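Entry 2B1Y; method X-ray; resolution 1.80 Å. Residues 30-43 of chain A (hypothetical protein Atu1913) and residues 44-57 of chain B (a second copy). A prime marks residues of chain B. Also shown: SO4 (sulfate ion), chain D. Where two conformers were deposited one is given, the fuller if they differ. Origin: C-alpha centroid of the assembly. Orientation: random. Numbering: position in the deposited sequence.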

# COMPACT_ATOMS: atom_id res chain seq x y z
N ASN A 30 -4.92 16.63 -2.04
CA ASN A 30 -4.45 15.54 -1.19
C ASN A 30 -5.41 14.37 -1.32
O ASN A 30 -6.46 14.48 -1.97
CB ASN A 30 -4.36 15.96 0.28
CG ASN A 30 -2.94 16.26 0.74
OD1 ASN A 30 -2.04 16.60 -0.05
ND2 ASN A 30 -2.74 16.16 2.04
N ASN A 31 -5.05 13.25 -0.70
CA ASN A 31 -5.92 12.07 -0.73
C ASN A 31 -6.82 12.09 0.50
O ASN A 31 -6.39 12.51 1.58
CB ASN A 31 -5.09 10.78 -0.67
CG ASN A 31 -4.03 10.74 -1.77
OD1 ASN A 31 -4.33 11.06 -2.92
ND2 ASN A 31 -2.82 10.40 -1.41
N VAL A 32 -8.03 11.59 0.32
CA VAL A 32 -8.97 11.49 1.42
C VAL A 32 -9.45 10.06 1.43
O VAL A 32 -9.93 9.56 0.42
CB VAL A 32 -10.17 12.46 1.18
CG1 VAL A 32 -11.29 12.28 2.26
CG2 VAL A 32 -9.69 13.88 1.17
N ARG A 33 -9.34 9.38 2.58
CA ARG A 33 -9.67 7.95 2.62
C ARG A 33 -10.45 7.71 3.90
O ARG A 33 -9.94 7.97 4.99
CB ARG A 33 -8.40 7.11 2.67
CG ARG A 33 -7.26 7.55 1.78
CD ARG A 33 -6.16 6.48 1.77
NE ARG A 33 -4.87 7.03 1.38
CZ ARG A 33 -3.92 6.37 0.73
NH1 ARG A 33 -2.78 7.00 0.46
NH2 ARG A 33 -4.12 5.12 0.32
N LEU A 34 -11.67 7.19 3.77
CA LEU A 34 -12.49 6.81 4.87
C LEU A 34 -12.39 5.28 4.98
O LEU A 34 -12.58 4.59 3.98
CB LEU A 34 -13.94 7.21 4.55
CG LEU A 34 -14.97 6.70 5.57
CD1 LEU A 34 -14.80 7.39 6.95
CD2 LEU A 34 -16.41 6.89 5.02
N MSE A 35 -12.10 4.75 6.17
CA MSE A 35 -11.87 3.31 6.32
C MSE A 35 -12.28 2.79 7.67
O MSE A 35 -12.41 3.54 8.64
CB MSE A 35 -10.37 3.01 6.09
CG MSE A 35 -9.47 3.79 7.08
SE MSE A 35 -7.57 3.56 6.69
CE MSE A 35 -7.41 4.83 5.25
N THR A 36 -12.47 1.47 7.72
CA THR A 36 -12.86 0.78 8.93
C THR A 36 -11.61 0.64 9.80
O THR A 36 -10.47 0.88 9.33
CB THR A 36 -13.43 -0.61 8.60
OG1 THR A 36 -12.39 -1.40 8.00
CG2 THR A 36 -14.63 -0.53 7.68
N GLY A 37 -11.80 0.21 11.05
CA GLY A 37 -10.66 -0.02 11.93
C GLY A 37 -9.66 -1.06 11.42
O GLY A 37 -8.47 -0.88 11.54
N ALA A 38 -10.15 -2.18 10.88
CA ALA A 38 -9.25 -3.21 10.36
C ALA A 38 -8.37 -2.60 9.26
O ALA A 38 -7.18 -2.87 9.19
CB ALA A 38 -10.02 -4.43 9.84
N ASN A 39 -8.98 -1.76 8.43
CA ASN A 39 -8.26 -1.12 7.36
C ASN A 39 -7.33 -0.02 7.83
O ASN A 39 -6.28 0.18 7.22
CB ASN A 39 -9.24 -0.68 6.30
CG ASN A 39 -9.76 -1.88 5.50
OD1 ASN A 39 -10.95 -2.22 5.51
ND2 ASN A 39 -8.86 -2.53 4.82
N PHE A 40 -7.69 0.66 8.92
CA PHE A 40 -6.71 1.56 9.55
C PHE A 40 -5.47 0.78 10.03
O PHE A 40 -4.34 1.25 9.94
CB PHE A 40 -7.33 2.40 10.68
CG PHE A 40 -6.33 3.32 11.33
CD1 PHE A 40 -5.73 4.34 10.60
CD2 PHE A 40 -5.94 3.12 12.65
CE1 PHE A 40 -4.78 5.18 11.17
CE2 PHE A 40 -4.99 3.95 13.26
CZ PHE A 40 -4.41 4.99 12.51
N GLN A 41 -5.67 -0.43 10.54
CA GLN A 41 -4.49 -1.18 10.95
C GLN A 41 -3.59 -1.51 9.75
O GLN A 41 -2.38 -1.36 9.83
CB GLN A 41 -4.89 -2.42 11.73
CG GLN A 41 -5.40 -2.10 13.14
CD GLN A 41 -4.35 -1.36 14.01
OE1 GLN A 41 -4.68 -0.40 14.74
NE2 GLN A 41 -3.08 -1.79 13.91
N ARG A 42 -4.20 -1.91 8.64
CA ARG A 42 -3.48 -2.11 7.37
C ARG A 42 -2.76 -0.82 6.92
O ARG A 42 -1.58 -0.86 6.59
CB ARG A 42 -4.43 -2.64 6.29
CG ARG A 42 -5.04 -4.00 6.64
CD ARG A 42 -5.92 -4.57 5.54
NE ARG A 42 -6.47 -5.86 5.95
CZ ARG A 42 -7.76 -6.10 6.24
NH1 ARG A 42 -8.68 -5.15 6.16
NH2 ARG A 42 -8.13 -7.31 6.61
N PHE A 43 -3.46 0.31 6.91
CA PHE A 43 -2.83 1.58 6.56
C PHE A 43 -1.54 1.85 7.37
O PHE A 43 -0.51 2.23 6.80
CB PHE A 43 -3.83 2.73 6.77
CG PHE A 43 -3.26 4.09 6.48
CD1 PHE A 43 -3.19 4.56 5.16
CD2 PHE A 43 -2.81 4.91 7.51
CE1 PHE A 43 -2.67 5.83 4.88
CE2 PHE A 43 -2.30 6.16 7.23
CZ PHE A 43 -2.26 6.62 5.91
N THR B 44 1.33 -8.48 2.63
CA THR B 44 0.14 -9.34 2.71
C THR B 44 -1.04 -8.59 3.32
O THR B 44 -2.19 -8.88 2.99
CB THR B 44 0.37 -10.65 3.49
OG1 THR B 44 0.54 -10.36 4.88
CG2 THR B 44 1.59 -11.40 2.94
N GLU B 45 -0.75 -7.62 4.19
CA GLU B 45 -1.79 -6.74 4.73
C GLU B 45 -2.36 -5.84 3.65
O GLU B 45 -3.57 -5.66 3.60
CB GLU B 45 -1.29 -5.94 5.95
CG GLU B 45 -0.73 -6.80 7.10
CD GLU B 45 -1.74 -7.78 7.68
OE1 GLU B 45 -2.71 -7.32 8.30
OE2 GLU B 45 -1.56 -9.01 7.52
N LEU B 46 -1.52 -5.34 2.77
CA LEU B 46 -1.99 -4.42 1.76
C LEU B 46 -2.76 -5.07 0.59
O LEU B 46 -3.43 -4.39 -0.19
CB LEU B 46 -0.83 -3.49 1.35
CG LEU B 46 -0.18 -2.83 2.60
CD1 LEU B 46 1.21 -2.27 2.30
CD2 LEU B 46 -1.06 -1.76 3.25
N LEU B 47 -2.71 -6.41 0.49
CA LEU B 47 -3.57 -7.14 -0.45
C LEU B 47 -5.05 -7.05 -0.06
O LEU B 47 -5.91 -7.18 -0.93
CB LEU B 47 -3.15 -8.60 -0.55
CG LEU B 47 -1.90 -8.93 -1.38
CD1 LEU B 47 -1.43 -10.28 -0.91
CD2 LEU B 47 -2.27 -8.99 -2.82
N ASP B 48 -5.33 -6.82 1.22
CA ASP B 48 -6.72 -6.69 1.69
C ASP B 48 -7.10 -5.25 2.09
O ASP B 48 -8.19 -5.02 2.68
CB ASP B 48 -6.98 -7.63 2.89
CG ASP B 48 -6.87 -9.10 2.53
OD1 ASP B 48 -7.12 -9.45 1.35
OD2 ASP B 48 -6.50 -9.89 3.42
N PHE B 49 -6.24 -4.28 1.79
CA PHE B 49 -6.47 -2.89 2.19
C PHE B 49 -7.55 -2.24 1.33
O PHE B 49 -7.43 -2.17 0.08
CB PHE B 49 -5.16 -2.10 2.14
CG PHE B 49 -5.31 -0.65 2.48
CD1 PHE B 49 -6.06 -0.23 3.60
CD2 PHE B 49 -4.63 0.31 1.70
CE1 PHE B 49 -6.17 1.14 3.92
CE2 PHE B 49 -4.74 1.68 2.02
CZ PHE B 49 -5.51 2.09 3.11
N LYS B 50 -8.63 -1.81 1.97
CA LYS B 50 -9.78 -1.23 1.27
C LYS B 50 -10.16 0.09 1.94
O LYS B 50 -10.09 0.22 3.17
CB LYS B 50 -11.01 -2.15 1.36
CG LYS B 50 -10.81 -3.59 0.80
CD LYS B 50 -10.75 -3.58 -0.72
CE LYS B 50 -10.72 -5.02 -1.24
NZ LYS B 50 -10.68 -4.96 -2.74
N TYR B 51 -10.58 1.07 1.12
CA TYR B 51 -11.07 2.33 1.66
C TYR B 51 -11.94 3.02 0.62
O TYR B 51 -11.98 2.63 -0.56
CB TYR B 51 -9.91 3.27 2.11
CG TYR B 51 -9.03 3.65 0.93
CD1 TYR B 51 -7.93 2.86 0.57
CD2 TYR B 51 -9.31 4.78 0.16
CE1 TYR B 51 -7.12 3.21 -0.54
CE2 TYR B 51 -8.53 5.13 -0.93
CZ TYR B 51 -7.43 4.34 -1.26
OH TYR B 51 -6.68 4.72 -2.35
N LEU B 52 -12.63 4.05 1.08
CA LEU B 52 -13.47 4.88 0.24
C LEU B 52 -12.80 6.22 0.12
O LEU B 52 -12.30 6.74 1.10
CB LEU B 52 -14.83 5.10 0.90
CG LEU B 52 -15.64 3.85 1.17
CD1 LEU B 52 -17.02 4.28 1.60
CD2 LEU B 52 -15.75 3.01 -0.06
N GLY B 53 -12.80 6.77 -1.09
CA GLY B 53 -12.23 8.11 -1.32
C GLY B 53 -11.29 8.12 -2.50
O GLY B 53 -11.49 7.41 -3.48
N GLY B 54 -10.23 8.92 -2.39
CA GLY B 54 -9.26 9.04 -3.46
C GLY B 54 -8.70 10.44 -3.45
O GLY B 54 -8.66 11.07 -2.41
N VAL B 55 -8.25 10.93 -4.62
CA VAL B 55 -7.60 12.24 -4.70
C VAL B 55 -8.65 13.33 -4.71
O VAL B 55 -9.58 13.31 -5.54
CB VAL B 55 -6.81 12.39 -6.02
CG1 VAL B 55 -6.06 13.73 -6.00
CG2 VAL B 55 -5.85 11.25 -6.21
N ALA B 56 -8.53 14.28 -3.79
CA ALA B 56 -9.52 15.32 -3.70
C ALA B 56 -8.97 16.54 -4.40
O ALA B 56 -7.83 16.91 -4.13
CB ALA B 56 -9.87 15.63 -2.22
N LYS B 57 -9.76 17.10 -5.33
CA LYS B 57 -9.37 18.28 -6.08
C LYS B 57 -10.32 19.49 -5.86
O LYS B 57 -10.17 20.53 -6.51
CB LYS B 57 -9.29 17.94 -7.59
CG LYS B 57 -8.42 16.74 -7.90
CD LYS B 57 -8.28 16.47 -9.39
CE LYS B 57 -7.51 15.13 -9.57
NZ LYS B 57 -7.16 14.93 -11.01
S SO4 D . -11.70 -7.03 7.51
O1 SO4 D . -10.50 -7.39 8.27
O2 SO4 D . -11.49 -5.75 6.84
O3 SO4 D . -11.97 -8.06 6.50
O4 SO4 D . -12.85 -6.95 8.41
O HOH W 1 -12.45 0.40 4.93
O HOH W 2 -4.91 -8.20 6.16

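The two copies meet through an intermolecular antiparallel β-ladder, which is extended by contacts of Phe49′ and Arg42 where the helix of chain A packs against the end of a helix and the following loop of chain B. The strand that begins at Asn30 and the strand that ends at Ala56′ run nearly antiparallel, at 166°, and five backbone hydrogen bonds join them. Ala56′ N donates to Asn30 O (2.8 Å); Val32 and Gly54′ bond reciprocally, Val32 N to Gly54′ O at 2.8 Å and Gly54′ N to Val32 O at 2.9 Å; Leu34 and Leu52′ do the same, Leu34 N to Leu52′ O at 2.8 Å and Leu52′ N to Leu34 O at 3.0 Å. Between these pairs the chains draw close, and CA-H groups approach carbonyl oxygens, as in Gly53′ CA to Val32 O at 3.2 Å. Glycine is needed at that position: a CB would lie 1.9 Å from Val32 O, and the backbone angles of both Gly53′ and Gly54′ would jam one against the preceding carbonyl.

Val32, Leu34, Leu52′ and Ala56′ share one face of the sheet. There Val32 CG2 lies 3.8 Å from Ala56′ CB, and Leu34 CB 4.3 Å from Leu52′ CB, both simple apolar contacts. Asn31 and Val55′ occupy the other face.

Tyr51′ receives Arg33 over its ring. Arg33 CD sits 3.8 Å from the ring centroid of Tyr51′, almost on the normal, so the aliphatic part of the arginine covers the ring in a CH-π contact; the guanidinium carbon Arg33 CZ, 5.0 Å from that centroid, makes an off-centre cation-π interaction.

Phe49′ bridges strand and helix. Selenomethionine Met35 meets its edge, with SE 3.9 Å from Phe49′ CE1, while Phe49′ CZ comes within 4.0 Å of Phe43 CD1, at the edge of the Phe43 ring. Thr36 caps the helix through a weak bond from Asn39 N to Thr36 OG1 (3.5 Å), and water 1 links the copies here, accepting from Thr36 N (3.0 Å) and donating to Lys50′ O (2.9 Å).

Arg42 has the largest area covered by the opposing stretch. Its CD packs 3.2 Å from Glu45′ O, and Asp48′ O lies over one guanidinium face, 3.5 Å from Arg42 NH1. Asp48′ OD2 is 4.4 Å from Arg42 NH2, well out of the guanidinium plane, so only charge attraction operates. The N-H groups instead address a sulfate, from Arg42 NH1 to O2 (3.0 Å) and Arg42 NH2 to O1 (2.9 Å), and water 2, which accepts from Arg42 NE (2.8 Å).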